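Local atomic coordinates of S-adenosylmethionine:tRNA ribosyltransferase-isomerase (Thermotoga maritima, PDB entry 1VKY), a protein that probably transfers and isomerises the ribose of S-adenosylmethionine onto 7-aminomethyl-7-deazaguanine in tRNA, giving epoxyqueuosine in the queuosine pathway. Residues Glu233-Val238 with Val280-Leu285. Residues are numbered along the deposited sequence; the frame is centred on the assembly and turned at random.
Sequences EEFYQV and VGKTDL
The ring of Tyr236 lies over the backbone of its own antiparallel partner, Gly281. Its CG falls between the backbone N and the carbonyl carbon (chi1 65°), and the ring turns one face to Gly281. Gly281 N sits 3.7 Å above the plane over the ring centre, and Gly281 CA makes a CH-pi contact 4.0 Å from the centroid of the Tyr236 ring. A beta carbon modelled on Gly281 would come within 2.9 Å of Tyr236 OH. The same pair is hydrogen-bonded in both directions, Tyr236 N to Gly281 O at 2.8 Å and Gly281 N to Tyr236 O at 3.1 Å. Beyond the ring, Tyr236 OH meets two waters, which donate to Lys282 O and Val280 O and so tie the hydroxyl to the carbonyls flanking Gly281. An alanine in place of Tyr236 would probably uncover the glycine backbone and leave both waters without their hydroxyl partner. After Gly281 the regular pairing ends, and a third water bridges Glu234 O and Thr283 N. On the Phe235 side, Lys282 CG approaches Phe235 CD2 to 3.7 Å, and the lysine chain continues past CE2 to a salt bridge between Lys282 NZ and Glu233 OE2, whose 2.4 Å separation is doubtfully short, Glu233 being poorly ordered; Arg108 also pairs with that oxygen. Gln237 CG packs on Val280 CG2 at 3.8 Å, while its amide reaches His212 and Glu96. Strand 234-238 lies between strands 205-213 and 279-281, the latter outermost in the mixed sheet; helix 261-270 packs on Tyr236, and strand 102-108 of the six-stranded antiparallel sheet meets Phe235, Val280 and Lys282.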
ATOM      1  N   GLU B 233       7.659 -20.598  -3.660  1.00 66.81           N
ATOM      2  CA  GLU B 233       8.670 -20.708  -4.745  1.00 61.36           C
ATOM      3  C   GLU B 233       9.138 -19.377  -5.360  1.00 54.20           C
ATOM      4  O   GLU B 233       8.411 -18.673  -6.046  1.00 49.74           O
ATOM      5  CB  GLU B 233       8.284 -21.704  -5.829  1.00 62.53           C
ATOM      6  CG  GLU B 233       8.617 -23.129  -5.428  1.00 66.47           C
ATOM      7  CD  GLU B 233       9.053 -23.977  -6.595  1.00 68.46           C
ATOM      8  OE1 GLU B 233       8.404 -23.894  -7.667  1.00 71.63           O
ATOM      9  OE2 GLU B 233      10.033 -24.734  -6.426  1.00 63.56           O
ATOM     10  N   GLU B 234      10.391 -19.063  -5.068  1.00 49.97           N
ATOM     11  CA  GLU B 234      11.041 -17.859  -5.531  1.00 46.14           C
ATOM     12  C   GLU B 234      12.449 -18.228  -5.928  1.00 40.70           C
ATOM     13  O   GLU B 234      13.154 -18.931  -5.208  1.00 37.74           O
ATOM     14  CB  GLU B 234      11.050 -16.813  -4.429  1.00 45.32           C
ATOM     15  CG  GLU B 234       9.678 -16.214  -4.175  1.00 57.56           C
ATOM     16  CD  GLU B 234       9.626 -15.306  -2.949  1.00 60.47           C
ATOM     17  OE1 GLU B 234      10.630 -15.284  -2.189  1.00 61.10           O
ATOM     18  OE2 GLU B 234       8.576 -14.625  -2.748  1.00 68.87           O
ATOM     19  N   PHE B 235      12.848 -17.793  -7.113  1.00 35.90           N
ATOM     20  CA  PHE B 235      14.160 -18.083  -7.607  1.00 32.54           C
ATOM     21  C   PHE B 235      14.831 -16.756  -7.841  1.00 33.96           C
ATOM     22  O   PHE B 235      14.243 -15.851  -8.451  1.00 34.14           O
ATOM     23  CB  PHE B 235      14.107 -18.888  -8.919  1.00 35.03           C
ATOM     24  CG  PHE B 235      13.373 -20.188  -8.802  1.00 30.57           C
ATOM     25  CD1 PHE B 235      11.999 -20.232  -8.997  1.00 38.55           C
ATOM     26  CD2 PHE B 235      14.032 -21.336  -8.490  1.00 33.06           C
ATOM     27  CE1 PHE B 235      11.308 -21.409  -8.882  1.00 38.31           C
ATOM     28  CE2 PHE B 235      13.357 -22.527  -8.376  1.00 38.27           C
ATOM     29  CZ  PHE B 235      11.993 -22.570  -8.578  1.00 36.50           C
ATOM     30  N   TYR B 236      16.052 -16.615  -7.345  1.00 30.27           N
ATOM     31  CA  TYR B 236      16.819 -15.418  -7.673  1.00 26.87           C
ATOM     32  C   TYR B 236      17.528 -15.658  -8.976  1.00 25.13           C
ATOM     33  O   TYR B 236      17.831 -16.800  -9.350  1.00 25.91           O
ATOM     34  CB  TYR B 236      17.837 -15.055  -6.574  1.00 27.57           C
ATOM     35  CG  TYR B 236      18.931 -16.072  -6.401  1.00 20.17           C
ATOM     36  CD1 TYR B 236      20.040 -16.104  -7.279  1.00 23.55           C
ATOM     37  CD2 TYR B 236      18.869 -17.028  -5.398  1.00 24.90           C
ATOM     38  CE1 TYR B 236      21.034 -17.022  -7.114  1.00 23.64           C
ATOM     39  CE2 TYR B 236      19.892 -17.933  -5.232  1.00 26.65           C
ATOM     40  CZ  TYR B 236      20.956 -17.926  -6.077  1.00 27.02           C
ATOM     41  OH  TYR B 236      21.928 -18.877  -5.935  1.00 26.96           O
ATOM     42  N   GLN B 237      17.812 -14.572  -9.672  1.00 23.45           N
ATOM     43  CA  GLN B 237      18.691 -14.630 -10.837  1.00 22.31           C
ATOM     44  C   GLN B 237      19.649 -13.454 -10.793  1.00 21.93           C
ATOM     45  O   GLN B 237      19.231 -12.334 -10.557  1.00 23.25           O
ATOM     46  CB  GLN B 237      17.856 -14.551 -12.132  1.00 23.02           C
ATOM     47  CG  GLN B 237      18.693 -14.646 -13.428  1.00 27.61           C
ATOM     48  CD  GLN B 237      17.886 -14.424 -14.691  1.00 24.00           C
ATOM     49  OE1 GLN B 237      16.745 -13.978 -14.619  1.00 26.29           O
ATOM     50  NE2 GLN B 237      18.492 -14.712 -15.846  1.00 26.28           N
ATOM     51  N   VAL B 238      20.924 -13.727 -11.020  1.00 22.70           N
ATOM     52  CA  VAL B 238      21.964 -12.729 -11.194  1.00 23.13           C
ATOM     53  C   VAL B 238      22.557 -12.973 -12.559  1.00 23.36           C
ATOM     54  O   VAL B 238      23.353 -13.891 -12.773  1.00 24.48           O
ATOM     55  CB  VAL B 238      23.093 -12.825 -10.133  1.00 23.78           C
ATOM     56  CG1 VAL B 238      24.035 -11.612 -10.243  1.00 23.75           C
ATOM     57  CG2 VAL B 238      22.499 -12.865  -8.738  1.00 25.08           C
ATOM     58  N   VAL B 280      21.306 -18.737 -11.055  1.00 24.09           N
ATOM     59  CA  VAL B 280      19.889 -18.857 -10.784  1.00 24.36           C
ATOM     60  C   VAL B 280      19.754 -19.891  -9.674  1.00 26.60           C
ATOM     61  O   VAL B 280      20.437 -20.903  -9.709  1.00 28.21           O
ATOM     62  CB  VAL B 280      19.091 -19.378 -12.006  1.00 23.93           C
ATOM     63  CG1 VAL B 280      17.647 -19.630 -11.630  1.00 27.65           C
ATOM     64  CG2 VAL B 280      19.127 -18.372 -13.147  1.00 28.85           C
ATOM     65  N   GLY B 281      18.889 -19.654  -8.714  1.00 27.43           N
ATOM     66  CA  GLY B 281      18.726 -20.603  -7.617  1.00 26.75           C
ATOM     67  C   GLY B 281      17.719 -20.134  -6.615  1.00 28.77           C
ATOM     68  O   GLY B 281      16.978 -19.194  -6.848  1.00 30.17           O
ATOM     69  N   LYS B 282      17.676 -20.825  -5.480  1.00 30.52           N
ATOM     70  CA  LYS B 282      16.812 -20.473  -4.376  1.00 34.01           C
ATOM     71  C   LYS B 282      17.746 -20.160  -3.255  1.00 32.20           C
ATOM     72  O   LYS B 282      18.802 -20.784  -3.136  1.00 31.98           O
ATOM     73  CB  LYS B 282      15.939 -21.657  -3.964  1.00 37.03           C
ATOM     74  CG  LYS B 282      14.826 -21.955  -4.928  1.00 44.43           C
ATOM     75  CD  LYS B 282      14.023 -23.174  -4.480  1.00 51.18           C
ATOM     76  CE  LYS B 282      12.515 -22.923  -4.619  1.00 58.91           C
ATOM     77  NZ  LYS B 282      11.751 -24.220  -4.774  1.00 61.44           N
ATOM     78  N   THR B 283      17.389 -19.179  -2.460  1.00 34.30           N
ATOM     79  CA  THR B 283      18.189 -18.860  -1.312  1.00 35.53           C
ATOM     80  C   THR B 283      17.433 -19.087  -0.022  1.00 32.22           C
ATOM     81  O   THR B 283      16.322 -18.621   0.138  1.00 30.81           O
ATOM     82  CB  THR B 283      18.754 -17.444  -1.376  1.00 35.26           C
ATOM     83  OG1 THR B 283      19.463 -17.196  -0.138  1.00 40.71           O
ATOM     84  CG2 THR B 283      17.672 -16.359  -1.461  1.00 35.10           C
ATOM     85  N   ASP B 284      18.092 -19.799   0.889  1.00 32.54           N
ATOM     86  CA  ASP B 284      17.653 -20.020   2.274  1.00 36.47           C
ATOM     87  C   ASP B 284      18.361 -19.125   3.284  1.00 32.64           C
ATOM     88  O   ASP B 284      18.106 -19.237   4.472  1.00 29.94           O
ATOM     89  CB  ASP B 284      18.023 -21.471   2.661  1.00 41.64           C
ATOM     90  CG  ASP B 284      16.861 -22.409   2.571  1.00 53.03           C
ATOM     91  OD1 ASP B 284      15.718 -21.948   2.809  1.00 62.82           O
ATOM     92  OD2 ASP B 284      17.013 -23.631   2.292  1.00 67.84           O
ATOM     93  N   LEU B 285      19.299 -18.296   2.818  1.00 28.76           N
ATOM     94  CA  LEU B 285      20.271 -17.640   3.707  1.00 28.52           C
ATOM     95  C   LEU B 285      19.563 -16.792   4.719  1.00 28.77           C
ATOM     96  O   LEU B 285      18.716 -15.974   4.333  1.00 29.80           O
ATOM     97  CB  LEU B 285      21.240 -16.789   2.877  1.00 26.92           C
ATOM     98  CG  LEU B 285      22.295 -15.996   3.683  1.00 31.09           C
ATOM     99  CD1 LEU B 285      23.223 -16.928   4.452  1.00 33.94           C
ATOM    100  CD2 LEU B 285      23.118 -15.132   2.738  1.00 32.69           C
TER
HETATM  101  O   HOH W   1      14.831 -17.993  -3.225  1.00 50.44           O
HETATM  102  O   HOH W   2      21.631 -20.594  -4.046  1.00 41.95           O
HETATM  103  O   HOH W   3      22.956 -20.472  -7.983  1.00 45.57           O